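Local coordinates for Tol-Pal system protein TolB (Acinetobacter baumannii, PDB 7MX5) that probably serves as the periplasmic component of the Tol-Pal system, helping the outer membrane fold inward at cell division and keep its integrity, at residues Ile17-Phe22 with Phe42-Lys47; Tyr29-Thr34 with Arg109-Gly114; Leu36-Arg41 with Phe381-Pro386; Val71-Ile76 with His86-Asp91. One frame throughout, in Å; residues are numbered along the deposited sequence.

Contact 1. Residues Ile17-Phe22 with Phe42-Lys47; sequences IAIVPF and FTSSSK
Ile17, Ser46 and Ile19 carry most of this contact, where strands 16-19 and 43-45 pair in parallel as the two strands of a beta-alpha-beta unit whose crossover is helix 29-37. Ile17 buries the most. Its backbone N donates to Thr43 O at 2.8 Å, and its carbonyl O takes the Ser44 hydroxyl, OG to O 2.9 Å, besides a weak bond from Ser45 N. With chi1 of Ser44 at 178°, OG stands anti to its own backbone N and reaches the Ile17 carbonyl oxygen, tilted 19° from the carbonyl plane. The Ile17 side chain sends CD1 obliquely to the root of the Phe42 ring, 3.6 Å from Phe42 CB, and Leu125 of helix 110-126 touches both residues. Ile19 continues the pairing, its N bonding to Ser45 O at 3.1 Å in a nearly straight bond of 165°. Its CG2 branch sits close to Ser44 OG. Ser46, just past the strand, sets CB against Ile19 O (3.1 Å) and Ile19 CG2, while OG turns to Glu33 of the crossover helix, which bonds it. Beyond the paired strands, the Pro21 ring touches the Ser46 carbonyl, Pro21 CD 3.8 Å from Ser46 O.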
loop_
_atom_site.group_PDB
_atom_site.type_symbol
_atom_site.label_atom_id
_atom_site.label_comp_id
_atom_site.label_asym_id
_atom_site.label_seq_id
_atom_site.Cartn_x
_atom_site.Cartn_y
_atom_site.Cartn_z
ATOM N N ILE A 17 -7.686 -22.617 5.152
ATOM C CA ILE A 17 -7.132 -23.134 3.906
ATOM C C ILE A 17 -5.987 -24.070 4.258
ATOM O O ILE A 17 -4.920 -23.620 4.695
ATOM C CB ILE A 17 -6.655 -22.012 2.976
ATOM C CG1 ILE A 17 -7.767 -20.986 2.756
ATOM C CG2 ILE A 17 -6.189 -22.586 1.647
ATOM C CD1 ILE A 17 -7.294 -19.723 2.079
ATOM N N ALA A 18 -6.202 -25.368 4.069
ATOM C CA ALA A 18 -5.132 -26.339 4.246
ATOM C C ALA A 18 -4.189 -26.276 3.053
ATOM O O ALA A 18 -4.632 -26.232 1.901
ATOM C CB ALA A 18 -5.703 -27.748 4.400
ATOM N N ILE A 19 -2.889 -26.258 3.327
ATOM C CA ILE A 19 -1.870 -26.241 2.286
ATOM C C ILE A 19 -0.931 -27.414 2.542
ATOM O O ILE A 19 -0.137 -27.388 3.490
ATOM C CB ILE A 19 -1.109 -24.905 2.231
ATOM C CG1 ILE A 19 0.097 -25.002 1.295
ATOM C CG2 ILE A 19 -0.711 -24.425 3.629
ATOM C CD1 ILE A 19 0.951 -23.758 1.292
ATOM N N VAL A 20 -1.042 -28.450 1.723
ATOM C CA VAL A 20 -0.177 -29.622 1.884
ATOM C C VAL A 20 1.243 -29.250 1.469
ATOM O O VAL A 20 1.429 -28.635 0.404
ATOM C CB VAL A 20 -0.703 -30.792 1.053
ATOM C CG1 VAL A 20 0.286 -31.949 1.074
ATOM C CG2 VAL A 20 -2.066 -31.236 1.561
ATOM N N PRO A 21 2.264 -29.565 2.278
ATOM C CA PRO A 21 3.650 -29.333 1.849
ATOM C C PRO A 21 3.933 -29.926 0.480
ATOM O O PRO A 21 3.732 -31.125 0.262
ATOM C CB PRO A 21 4.480 -30.023 2.937
ATOM C CG PRO A 21 3.601 -30.069 4.138
ATOM C CD PRO A 21 2.166 -29.940 3.699
ATOM N N PHE A 22 4.384 -29.090 -0.452
ATOM C CA PHE A 22 4.654 -29.561 -1.803
ATOM C C PHE A 22 5.827 -30.531 -1.788
ATOM O O PHE A 22 6.838 -30.295 -1.121
ATOM C CB PHE A 22 4.964 -28.387 -2.739
ATOM C CG PHE A 22 3.978 -27.245 -2.661
ATOM C CD1 PHE A 22 2.683 -27.436 -2.204
ATOM C CD2 PHE A 22 4.355 -25.974 -3.064
ATOM C CE1 PHE A 22 1.789 -26.382 -2.141
ATOM C CE2 PHE A 22 3.466 -24.917 -3.007
ATOM C CZ PHE A 22 2.182 -25.121 -2.544
ATOM N N PHE A 42 -8.621 -14.949 5.509
ATOM C CA PHE A 42 -8.486 -16.389 5.664
ATOM C C PHE A 42 -7.379 -16.694 6.660
ATOM O O PHE A 42 -6.574 -15.830 7.017
ATOM C CB PHE A 42 -8.177 -17.078 4.329
ATOM C CG PHE A 42 -9.185 -16.808 3.252
ATOM C CD1 PHE A 42 -10.354 -17.546 3.180
ATOM C CD2 PHE A 42 -8.957 -15.825 2.305
ATOM C CE1 PHE A 42 -11.282 -17.302 2.187
ATOM C CE2 PHE A 42 -9.880 -15.577 1.310
ATOM C CZ PHE A 42 -11.044 -16.316 1.250
ATOM N N THR A 43 -7.356 -17.946 7.108
ATOM C CA THR A 43 -6.237 -18.520 7.838
ATOM C C THR A 43 -5.777 -19.775 7.109
ATOM O O THR A 43 -6.535 -20.390 6.353
ATOM C CB THR A 43 -6.610 -18.859 9.288
ATOM O OG1 THR A 43 -7.464 -20.009 9.309
ATOM C CG2 THR A 43 -7.322 -17.688 9.951
ATOM N N SER A 44 -4.521 -20.153 7.335
ATOM C CA SER A 44 -3.937 -21.287 6.635
ATOM C C SER A 44 -3.002 -22.046 7.564
ATOM O O SER A 44 -2.436 -21.478 8.502
ATOM C CB SER A 44 -3.182 -20.841 5.377
ATOM O OG SER A 44 -2.580 -21.945 4.726
ATOM N N SER A 45 -2.844 -23.340 7.290
ATOM C CA SER A 45 -1.984 -24.195 8.093
ATOM C C SER A 45 -1.478 -25.347 7.237
ATOM O O SER A 45 -2.099 -25.727 6.242
ATOM C CB SER A 45 -2.715 -24.728 9.330
ATOM O OG SER A 45 -1.814 -24.926 10.405
ATOM N N SER A 46 -0.337 -25.905 7.647
ATOM C CA SER A 46 0.284 -26.997 6.911
ATOM C C SER A 46 0.822 -28.112 7.798
ATOM O O SER A 46 1.304 -29.115 7.262
ATOM C CB SER A 46 1.429 -26.465 6.033
ATOM O OG SER A 46 2.501 -25.991 6.829
ATOM N N LYS A 47 0.742 -27.986 9.121
ATOM C CA LYS A 47 1.408 -28.931 10.010
ATOM C C LYS A 47 0.464 -30.021 10.508
ATOM O O LYS A 47 0.585 -31.183 10.108
ATOM C CB LYS A 47 2.030 -28.188 11.192
ATOM C CG LYS A 47 3.297 -27.427 10.833
ATOM C CD LYS A 47 4.364 -28.366 10.293
ATOM C CE LYS A 47 5.758 -27.791 10.479
ATOM N NZ LYS A 47 6.621 -28.038 9.292
#

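Contact 2. Residues Tyr29-Thr34 with Arg109-Gly114; sequences YPIVET and RIRQAG
Ile31 and Arg111 meet where helix 29-37, the crossover of a beta-alpha-beta unit, packs against helix 110-126; the short segments approach to 8.8 Å between axes at an angle of 47°. No hydrogen bond joins the two segments, and the contact is made by packing of two kinds. The first is side chain against side chain. Ile31 chi1 of -67° puts CG1 beside its backbone N, and from there CD1 extends to Arg111, touching NH1 at 3.5 Å and, lower on the same side chain, CG at 3.8 Å. The two side chains cross at a slant, and the Arg111 chain bends at chi3 (85°), which turns NE back from the line of the chain. The charge itself is met elsewhere: NH2 forms a salt bridge with Asp158, outside the two segments. Ile110 adds a looser apolar touch, its CG1 lying 4.3 Å from Ile31 CD1.

The second kind is branched side chain against bare backbone. At Gly114 the helices come together closely, the CA atoms of Val32 and Gly114 being 5.2 Å apart. The other branch of Ile31 faces this glycine, CG2 4.1 Å from Gly114 CA. Val32, with CG1 anti to its backbone N, directs its other methyl at the glycine peptide, CG2 to Gly114 O 3.6 Å.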
loop_
_atom_site.group_PDB
_atom_site.type_symbol
_atom_site.label_atom_id
_atom_site.label_comp_id
_atom_site.label_asym_id
_atom_site.label_seq_id
_atom_site.Cartn_x
_atom_site.Cartn_y
_atom_site.Cartn_z
ATOM N N TYR A 29 5.995 -23.128 -0.376
ATOM C CA TYR A 29 4.713 -23.209 0.315
ATOM C C TYR A 29 4.677 -22.512 1.677
ATOM O O TYR A 29 3.594 -22.019 2.038
ATOM C CB TYR A 29 4.279 -24.683 0.423
ATOM C CG TYR A 29 4.782 -25.452 1.628
ATOM C CD1 TYR A 29 4.118 -25.394 2.849
ATOM C CD2 TYR A 29 5.904 -26.262 1.535
ATOM C CE1 TYR A 29 4.574 -26.102 3.946
ATOM C CE2 TYR A 29 6.368 -26.972 2.623
ATOM C CZ TYR A 29 5.700 -26.890 3.825
ATOM O OH TYR A 29 6.160 -27.600 4.910
ATOM N N PRO A 30 5.757 -22.435 2.471
ATOM C CA PRO A 30 5.667 -21.619 3.694
ATOM C C PRO A 30 5.386 -20.155 3.409
ATOM O O PRO A 30 4.684 -19.503 4.193
ATOM C CB PRO A 30 7.035 -21.812 4.364
ATOM C CG PRO A 30 7.619 -23.015 3.753
ATOM C CD PRO A 30 7.042 -23.152 2.387
ATOM N N ILE A 31 5.911 -19.621 2.305
ATOM C CA ILE A 31 5.595 -18.250 1.918
ATOM C C ILE A 31 4.117 -18.124 1.568
ATOM O O ILE A 31 3.457 -17.144 1.939
ATOM C CB ILE A 31 6.495 -17.808 0.750
ATOM C CG1 ILE A 31 7.953 -17.719 1.203
ATOM C CG2 ILE A 31 6.026 -16.475 0.183
ATOM C CD1 ILE A 31 8.935 -17.530 0.065
ATOM N N VAL A 32 3.572 -19.114 0.857
ATOM C CA VAL A 32 2.155 -19.088 0.510
ATOM C C VAL A 32 1.295 -19.199 1.762
ATOM O O VAL A 32 0.311 -18.467 1.925
ATOM C CB VAL A 32 1.833 -20.206 -0.498
ATOM C CG1 VAL A 32 0.337 -20.263 -0.772
ATOM C CG2 VAL A 32 2.612 -19.997 -1.787
ATOM N N GLU A 33 1.652 -20.115 2.667
ATOM C CA GLU A 33 0.917 -20.249 3.920
ATOM C C GLU A 33 0.994 -18.975 4.751
ATOM O O GLU A 33 0.031 -18.624 5.443
ATOM C CB GLU A 33 1.455 -21.441 4.711
ATOM C CG GLU A 33 0.799 -21.653 6.065
ATOM C CD GLU A 33 1.457 -22.766 6.857
ATOM O OE1 GLU A 33 2.350 -23.439 6.302
ATOM O OE2 GLU A 33 1.083 -22.968 8.031
ATOM N N THR A 34 2.123 -18.266 4.688
ATOM C CA THR A 34 2.246 -17.008 5.417
ATOM C C THR A 34 1.413 -15.910 4.768
ATOM O O THR A 34 0.794 -15.098 5.465
ATOM C CB THR A 34 3.714 -16.589 5.498
ATOM O OG1 THR A 34 4.499 -17.684 5.989
ATOM C CG2 THR A 34 3.876 -15.394 6.426
ATOM N N ARG A 109 13.978 -16.336 -7.830
ATOM C CA ARG A 109 12.841 -15.433 -7.726
ATOM C C ARG A 109 11.717 -16.150 -6.992
ATOM O O ARG A 109 10.607 -16.291 -7.514
ATOM C CB ARG A 109 12.395 -14.962 -9.111
ATOM C CG ARG A 109 13.463 -14.183 -9.864
ATOM C CD ARG A 109 13.970 -13.014 -9.034
ATOM N NE ARG A 109 13.065 -11.872 -9.088
ATOM C CZ ARG A 109 12.590 -11.241 -8.022
ATOM N NH1 ARG A 109 12.908 -11.619 -6.795
ATOM N NH2 ARG A 109 11.773 -10.205 -8.193
ATOM N N ILE A 110 12.005 -16.595 -5.774
ATOM C CA ILE A 110 11.123 -17.508 -5.053
ATOM C C ILE A 110 10.054 -16.758 -4.264
ATOM O O ILE A 110 8.903 -17.197 -4.201
ATOM C CB ILE A 110 11.975 -18.418 -4.143
ATOM C CG1 ILE A 110 11.094 -19.256 -3.218
ATOM C CG2 ILE A 110 12.986 -17.598 -3.352
ATOM C CD1 ILE A 110 10.510 -20.472 -3.887
ATOM N N ARG A 111 10.406 -15.622 -3.655
ATOM C CA ARG A 111 9.419 -14.867 -2.889
ATOM C C ARG A 111 8.341 -14.276 -3.789
ATOM O O ARG A 111 7.175 -14.196 -3.387
ATOM C CB ARG A 111 10.107 -13.765 -2.082
ATOM C CG ARG A 111 10.768 -14.261 -0.804
ATOM C CD ARG A 111 10.913 -13.145 0.224
ATOM N NE ARG A 111 9.708 -12.959 1.026
ATOM C CZ ARG A 111 9.272 -13.812 1.944
ATOM N NH1 ARG A 111 9.922 -14.931 2.217
ATOM N NH2 ARG A 111 8.155 -13.531 2.611
ATOM N N GLN A 112 8.707 -13.863 -5.006
ATOM C CA GLN A 112 7.706 -13.361 -5.941
ATOM C C GLN A 112 6.792 -14.476 -6.434
ATOM O O GLN A 112 5.615 -14.228 -6.718
ATOM C CB GLN A 112 8.387 -12.662 -7.119
ATOM C CG GLN A 112 9.104 -13.602 -8.075
ATOM C CD GLN A 112 9.250 -13.032 -9.471
ATOM O OE1 GLN A 112 9.866 -11.983 -9.665
ATOM N NE2 GLN A 112 8.685 -13.724 -10.453
ATOM N N ALA A 113 7.305 -15.705 -6.530
ATOM C CA ALA A 113 6.480 -16.816 -6.992
ATOM C C ALA A 113 5.434 -17.193 -5.950
ATOM O O ALA A 113 4.281 -17.477 -6.295
ATOM C CB ALA A 113 7.359 -18.019 -7.332
ATOM N N GLY A 114 5.817 -17.201 -4.672
ATOM C CA GLY A 114 4.850 -17.491 -3.626
ATOM C C GLY A 114 3.768 -16.436 -3.530
ATOM O O GLY A 114 2.601 -16.750 -3.286
#

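Contact 3. Residues Leu36-Arg41 with Phe381-Pro386; sequences LNRSGR and FRMNLP
Phe381 holds CG anti to its backbone N (chi1 -177°), projecting the ring toward the turn that ends helix 29-37. Arg38, by contrast, carries CG between its backbone N and carbonyl carbon (chi1 74°), and its chain then runs extended as far as NE, past Met383. Across the contact the Phe381 ring meets mainly backbone. Gly40 lies over one face in a CH-pi contact, its CA 3.9 Å from the ring centroid and 30° off the normal, with Gly40 N above the centre of that face. At the far end of the ring, CZ comes within 3.4 Å of Arg38 CA, and CE1 approaches Asn37 O.

This turn belongs to the amino-terminal domain, whereas strand 382-386 is part of an antiparallel sheet of the beta-propeller, so the aromatic ring is set into the join between the two parts of TolB. Just before Gly40, Ser39 OG accepts from Arg41 N in an ST turn while donating to Leu36 O at 2.9 Å.

Met383 supplies the second touch. Its SD lies at the edge of the Phe381 ring, in plane with it, and also meets the Arg38 aliphatic chain, 3.6 Å from CD and 3.7 Å from CB. Beyond that crossing, the Arg38 guanidinium forms a salt bridge with Asp35 and a hydrogen bond from NH1 to Thr157.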
loop_
_atom_site.group_PDB
_atom_site.type_symbol
_atom_site.label_atom_id
_atom_site.label_comp_id
_atom_site.label_asym_id
_atom_site.label_seq_id
_atom_site.Cartn_x
_atom_site.Cartn_y
_atom_site.Cartn_z
ATOM N N LEU A 36 -1.383 -16.302 2.925
ATOM C CA LEU A 36 -2.794 -16.574 3.181
ATOM C C LEU A 36 -3.187 -16.203 4.605
ATOM O O LEU A 36 -4.325 -15.784 4.845
ATOM C CB LEU A 36 -3.099 -18.047 2.909
ATOM C CG LEU A 36 -2.991 -18.497 1.450
ATOM C CD1 LEU A 36 -3.752 -19.793 1.226
ATOM C CD2 LEU A 36 -3.492 -17.410 0.509
ATOM N N ASN A 37 -2.263 -16.340 5.556
ATOM C CA ASN A 37 -2.536 -15.957 6.935
ATOM C C ASN A 37 -2.476 -14.452 7.156
ATOM O O ASN A 37 -2.899 -13.984 8.219
ATOM C CB ASN A 37 -1.559 -16.658 7.881
ATOM C CG ASN A 37 -2.074 -18.004 8.353
ATOM O OD1 ASN A 37 -3.076 -18.083 9.064
ATOM N ND2 ASN A 37 -1.390 -19.071 7.957
ATOM N N ARG A 38 -1.962 -13.688 6.192
ATOM C CA ARG A 38 -1.968 -12.232 6.268
ATOM C C ARG A 38 -2.903 -11.608 5.235
ATOM O O ARG A 38 -2.791 -10.414 4.937
ATOM C CB ARG A 38 -0.546 -11.679 6.127
ATOM C CG ARG A 38 0.044 -11.721 4.725
ATOM C CD ARG A 38 1.332 -10.909 4.666
ATOM N NE ARG A 38 2.135 -11.211 3.486
ATOM C CZ ARG A 38 2.179 -10.457 2.397
ATOM N NH1 ARG A 38 1.471 -9.344 2.297
ATOM N NH2 ARG A 38 2.955 -10.827 1.383
ATOM N N SER A 39 -3.838 -12.393 4.699
ATOM C CA SER A 39 -4.796 -11.910 3.714
ATOM C C SER A 39 -5.917 -11.079 4.322
ATOM O O SER A 39 -6.636 -10.403 3.578
ATOM C CB SER A 39 -5.404 -13.093 2.955
ATOM O OG SER A 39 -6.250 -13.856 3.800
ATOM N N GLY A 40 -6.089 -11.113 5.642
ATOM C CA GLY A 40 -7.198 -10.433 6.277
ATOM C C GLY A 40 -8.547 -11.084 6.076
ATOM O O GLY A 40 -9.544 -10.579 6.605
ATOM N N ARG A 41 -8.612 -12.188 5.331
ATOM C CA ARG A 41 -9.864 -12.874 5.058
ATOM C C ARG A 41 -9.801 -14.377 5.278
ATOM O O ARG A 41 -10.851 -15.028 5.224
ATOM C CB ARG A 41 -10.315 -12.611 3.612
ATOM C CG ARG A 41 -11.196 -11.389 3.439
ATOM C CD ARG A 41 -12.054 -11.516 2.193
ATOM N NE ARG A 41 -12.558 -12.874 2.019
ATOM C CZ ARG A 41 -13.705 -13.179 1.428
ATOM N NH1 ARG A 41 -14.499 -12.242 0.936
ATOM N NH2 ARG A 41 -14.064 -14.455 1.327
ATOM N N PHE A 381 -8.341 -6.883 10.579
ATOM C CA PHE A 381 -6.997 -7.392 10.357
ATOM C C PHE A 381 -6.002 -6.263 10.561
ATOM O O PHE A 381 -6.112 -5.213 9.918
ATOM C CB PHE A 381 -6.852 -7.985 8.955
ATOM C CG PHE A 381 -5.511 -8.593 8.702
ATOM C CD1 PHE A 381 -5.204 -9.850 9.194
ATOM C CD2 PHE A 381 -4.545 -7.903 7.990
ATOM C CE1 PHE A 381 -3.966 -10.411 8.970
ATOM C CE2 PHE A 381 -3.305 -8.459 7.764
ATOM C CZ PHE A 381 -3.015 -9.712 8.257
ATOM N N ARG A 382 -5.042 -6.474 11.455
ATOM C CA ARG A 382 -3.929 -5.556 11.627
ATOM C C ARG A 382 -2.621 -6.272 11.334
ATOM O O ARG A 382 -2.412 -7.414 11.756
ATOM C CB ARG A 382 -3.890 -4.949 13.032
ATOM C CG ARG A 382 -3.592 -3.458 13.010
ATOM C CD ARG A 382 -3.442 -2.872 14.395
ATOM N NE ARG A 382 -4.733 -2.636 15.027
ATOM C CZ ARG A 382 -5.115 -3.185 16.170
ATOM N NH1 ARG A 382 -4.318 -3.996 16.847
ATOM N NH2 ARG A 382 -6.326 -2.913 16.650
ATOM N N MET A 383 -1.752 -5.584 10.602
ATOM C CA MET A 383 -0.454 -6.091 10.187
ATOM C C MET A 383 0.577 -5.018 10.488
ATOM O O MET A 383 0.393 -3.859 10.101
ATOM C CB MET A 383 -0.468 -6.439 8.696
ATOM C CG MET A 383 0.255 -7.713 8.325
ATOM S SD MET A 383 0.100 -8.070 6.563
ATOM C CE MET A 383 1.422 -7.074 5.885
ATOM N N ASN A 384 1.643 -5.387 11.186
ATOM C CA ASN A 384 2.644 -4.429 11.631
ATOM C C ASN A 384 3.953 -4.635 10.885
ATOM O O ASN A 384 4.414 -5.768 10.711
ATOM C CB ASN A 384 2.878 -4.538 13.139
ATOM C CG ASN A 384 1.790 -3.859 13.944
ATOM O OD1 ASN A 384 1.183 -2.890 13.490
ATOM N ND2 ASN A 384 1.538 -4.363 15.146
ATOM N N LEU A 385 4.548 -3.524 10.448
ATOM C CA LEU A 385 5.849 -3.508 9.782
ATOM C C LEU A 385 6.800 -2.623 10.584
ATOM O O LEU A 385 7.119 -1.501 10.168
ATOM C CB LEU A 385 5.736 -3.003 8.343
ATOM C CG LEU A 385 5.235 -3.931 7.232
ATOM C CD1 LEU A 385 6.164 -5.126 7.064
ATOM C CD2 LEU A 385 3.798 -4.382 7.459
ATOM N N PRO A 386 7.265 -3.090 11.740
ATOM C CA PRO A 386 8.174 -2.275 12.547
ATOM C C PRO A 386 9.583 -2.255 11.977
ATOM O O PRO A 386 10.014 -3.153 11.253
ATOM C CB PRO A 386 8.156 -2.957 13.923
ATOM C CG PRO A 386 7.097 -4.012 13.856
ATOM C CD PRO A 386 6.904 -4.343 12.420
#

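Contact 4. Residues Val71-Ile76 with His86-Asp91; sequences VVTGQI and HYQLYD
Thr73 and Gln88 face each other as a hydrogen-bonded antiparallel pair, Gln88 N giving to Thr73 O at 2.9 Å and Thr73 N to Gln88 O at 3.2 Å. Both donors are tilted about 30° from the acceptor's carbonyl plane. Their side chains meet too: Thr73 OG1 sits between its backbone N and carbonyl carbon (chi1 43°), where it donates to Gln88 OE1 in a weak bond of 3.4 Å. On either side, Val71 pairs with Tyr90 and Gln75 with His86 through two backbone bonds each. The bond from His86 N to Gln75 O is nearly straight, at 175°.

Between these pairs lie the non-hydrogen-bonded ones, whose side chains, Val72, Tyr87 and Leu89, point to the other face. Val72 CG2 packs against Leu89 CD1 at 3.6 Å, the end of the Leu89 chain coming nearer to strand 70-78. Gly74 lies opposite Tyr87 with their CA atoms only 4.0 Å apart, and Gly74 CA also makes a CH...O contact with His86 O at 3.1 Å. The two strands, 70-78 and 83-91, form a beta hairpin between strands 16-19 and 96-105 of the amino-terminal domain's mixed sheet.

Helix 110-126 packs on the Val72 face: Ile121 meets Val72, Val117 and Ala120 meet Tyr87, and Ala124 meets Leu89. On the opposite face, Asn100 of the next strand accepts from both Gln88 NE2 and His86 NE2, and Asn56 also bonds Gln88 NE2.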
loop_
_atom_site.group_PDB
_atom_site.type_symbol
_atom_site.label_atom_id
_atom_site.label_comp_id
_atom_site.label_asym_id
_atom_site.label_seq_id
_atom_site.Cartn_x
_atom_site.Cartn_y
_atom_site.Cartn_z
ATOM N N VAL A 71 -8.330 -26.716 0.180
ATOM C CA VAL A 71 -7.058 -27.422 0.262
ATOM C C VAL A 71 -6.202 -27.027 -0.933
ATOM O O VAL A 71 -6.693 -26.966 -2.066
ATOM C CB VAL A 71 -7.255 -28.954 0.304
ATOM C CG1 VAL A 71 -5.921 -29.658 0.515
ATOM C CG2 VAL A 71 -8.247 -29.337 1.391
ATOM N N VAL A 72 -4.923 -26.762 -0.680
ATOM C CA VAL A 72 -3.972 -26.354 -1.708
ATOM C C VAL A 72 -2.886 -27.416 -1.810
ATOM O O VAL A 72 -2.310 -27.821 -0.792
ATOM C CB VAL A 72 -3.358 -24.976 -1.401
ATOM C CG1 VAL A 72 -2.299 -24.621 -2.434
ATOM C CG2 VAL A 72 -4.441 -23.912 -1.353
ATOM N N THR A 73 -2.608 -27.863 -3.031
ATOM C CA THR A 73 -1.561 -28.836 -3.298
ATOM C C THR A 73 -0.589 -28.267 -4.324
ATOM O O THR A 73 -0.905 -27.320 -5.047
ATOM C CB THR A 73 -2.145 -30.160 -3.804
ATOM O OG1 THR A 73 -3.184 -29.893 -4.755
ATOM C CG2 THR A 73 -2.726 -30.955 -2.646
ATOM N N GLY A 74 0.604 -28.855 -4.382
ATOM C CA GLY A 74 1.622 -28.347 -5.281
ATOM C C GLY A 74 2.720 -29.347 -5.550
ATOM O O GLY A 74 2.948 -30.282 -4.775
ATOM N N GLN A 75 3.408 -29.130 -6.668
ATOM C CA GLN A 75 4.531 -29.955 -7.094
ATOM C C GLN A 75 5.596 -29.047 -7.689
ATOM O O GLN A 75 5.292 -28.213 -8.545
ATOM C CB GLN A 75 4.093 -31.004 -8.124
ATOM C CG GLN A 75 5.118 -32.098 -8.376
ATOM C CD GLN A 75 4.507 -33.485 -8.361
ATOM O OE1 GLN A 75 4.086 -33.981 -7.317
ATOM N NE2 GLN A 75 4.463 -34.124 -9.525
ATOM N N ILE A 76 6.838 -29.207 -7.238
ATOM C CA ILE A 76 7.952 -28.376 -7.680
ATOM C C ILE A 76 8.928 -29.244 -8.462
ATOM O O ILE A 76 9.375 -30.289 -7.971
ATOM C CB ILE A 76 8.648 -27.687 -6.494
ATOM C CG1 ILE A 76 7.890 -26.417 -6.107
ATOM C CG2 ILE A 76 10.095 -27.351 -6.835
ATOM C CD1 ILE A 76 8.270 -25.865 -4.754
ATOM N N HIS A 86 3.674 -26.448 -9.981
ATOM C CA HIS A 86 2.340 -26.862 -10.398
ATOM C C HIS A 86 1.481 -26.925 -9.144
ATOM O O HIS A 86 1.678 -27.803 -8.298
ATOM C CB HIS A 86 2.381 -28.210 -11.115
ATOM C CG HIS A 86 1.058 -28.639 -11.670
ATOM N ND1 HIS A 86 0.794 -29.939 -12.047
ATOM C CD2 HIS A 86 -0.078 -27.942 -11.907
ATOM C CE1 HIS A 86 -0.445 -30.023 -12.495
ATOM N NE2 HIS A 86 -0.996 -28.824 -12.421
ATOM N N TYR A 87 0.541 -25.992 -9.015
ATOM C CA TYR A 87 -0.265 -25.876 -7.810
ATOM C C TYR A 87 -1.746 -25.916 -8.159
ATOM O O TYR A 87 -2.152 -25.576 -9.274
ATOM C CB TYR A 87 0.059 -24.587 -7.038
ATOM C CG TYR A 87 -0.273 -23.310 -7.778
ATOM C CD1 TYR A 87 0.624 -22.755 -8.680
ATOM C CD2 TYR A 87 -1.478 -22.652 -7.561
ATOM C CE1 TYR A 87 0.327 -21.585 -9.354
ATOM C CE2 TYR A 87 -1.782 -21.482 -8.232
ATOM C CZ TYR A 87 -0.877 -20.953 -9.126
ATOM O OH TYR A 87 -1.174 -19.789 -9.795
ATOM N N GLN A 88 -2.550 -26.342 -7.185
ATOM C CA GLN A 88 -3.992 -26.442 -7.350
ATOM C C GLN A 88 -4.686 -25.873 -6.122
ATOM O O GLN A 88 -4.118 -25.814 -5.029
ATOM C CB GLN A 88 -4.443 -27.892 -7.572
ATOM C CG GLN A 88 -3.857 -28.556 -8.803
ATOM C CD GLN A 88 -4.229 -30.022 -8.902
ATOM O OE1 GLN A 88 -4.170 -30.758 -7.916
ATOM N NE2 GLN A 88 -4.614 -30.455 -10.096
ATOM N N LEU A 89 -5.933 -25.450 -6.323
ATOM C CA LEU A 89 -6.809 -25.004 -5.246
ATOM C C LEU A 89 -8.106 -25.787 -5.350
ATOM O O LEU A 89 -8.808 -25.695 -6.362
ATOM C CB LEU A 89 -7.074 -23.498 -5.328
ATOM C CG LEU A 89 -8.064 -22.922 -4.313
ATOM C CD1 LEU A 89 -7.681 -23.316 -2.895
ATOM C CD2 LEU A 89 -8.156 -21.410 -4.447
ATOM N N TYR A 90 -8.423 -26.558 -4.313
ATOM C CA TYR A 90 -9.547 -27.485 -4.338
ATOM C C TYR A 90 -10.656 -26.985 -3.424
ATOM O O TYR A 90 -10.436 -26.784 -2.225
ATOM C CB TYR A 90 -9.107 -28.888 -3.921
ATOM C CG TYR A 90 -10.139 -29.953 -4.209
ATOM C CD1 TYR A 90 -10.304 -30.457 -5.492
ATOM C CD2 TYR A 90 -10.952 -30.451 -3.200
ATOM C CE1 TYR A 90 -11.246 -31.430 -5.762
ATOM C CE2 TYR A 90 -11.898 -31.425 -3.460
ATOM C CZ TYR A 90 -12.041 -31.910 -4.743
ATOM O OH TYR A 90 -12.980 -32.879 -5.011
ATOM N N ASP A 91 -11.845 -26.793 -3.995
ATOM C CA ASP A 91 -13.046 -26.521 -3.216
ATOM C C ASP A 91 -13.622 -27.848 -2.737
ATOM O O ASP A 91 -13.985 -28.702 -3.553
ATOM C CB ASP A 91 -14.061 -25.752 -4.061
ATOM C CG ASP A 91 -15.239 -25.233 -3.249
ATOM O OD1 ASP A 91 -15.880 -26.027 -2.528
ATOM O OD2 ASP A 91 -15.530 -24.023 -3.341
#

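In the fold
Contacts 1 and 4 lie in one sheet, their centres 10 Å apart, joined where strand 16-19 pairs with strand 70-78: Ala18 O and Val72 N are 2.7 Å apart. Helix 29-37 ties contacts 1, 2 and 3 together. Its Glu33 OE1 reaches Ser46 OG at 2.6 Å, linking contacts 2 and 1, and Asn37 ND2 meets Ser44 O at 2.7 Å, linking contacts 3 and 1. Contacts 2 and 4 do not touch, but helix 110-126 serves both, packing on helix 29-37 in contact 2 and on the hairpin of contact 4. Contact 3, whose centre is about 23 Å from that of contact 4, alone reaches strand 382-386 of the beta-propeller.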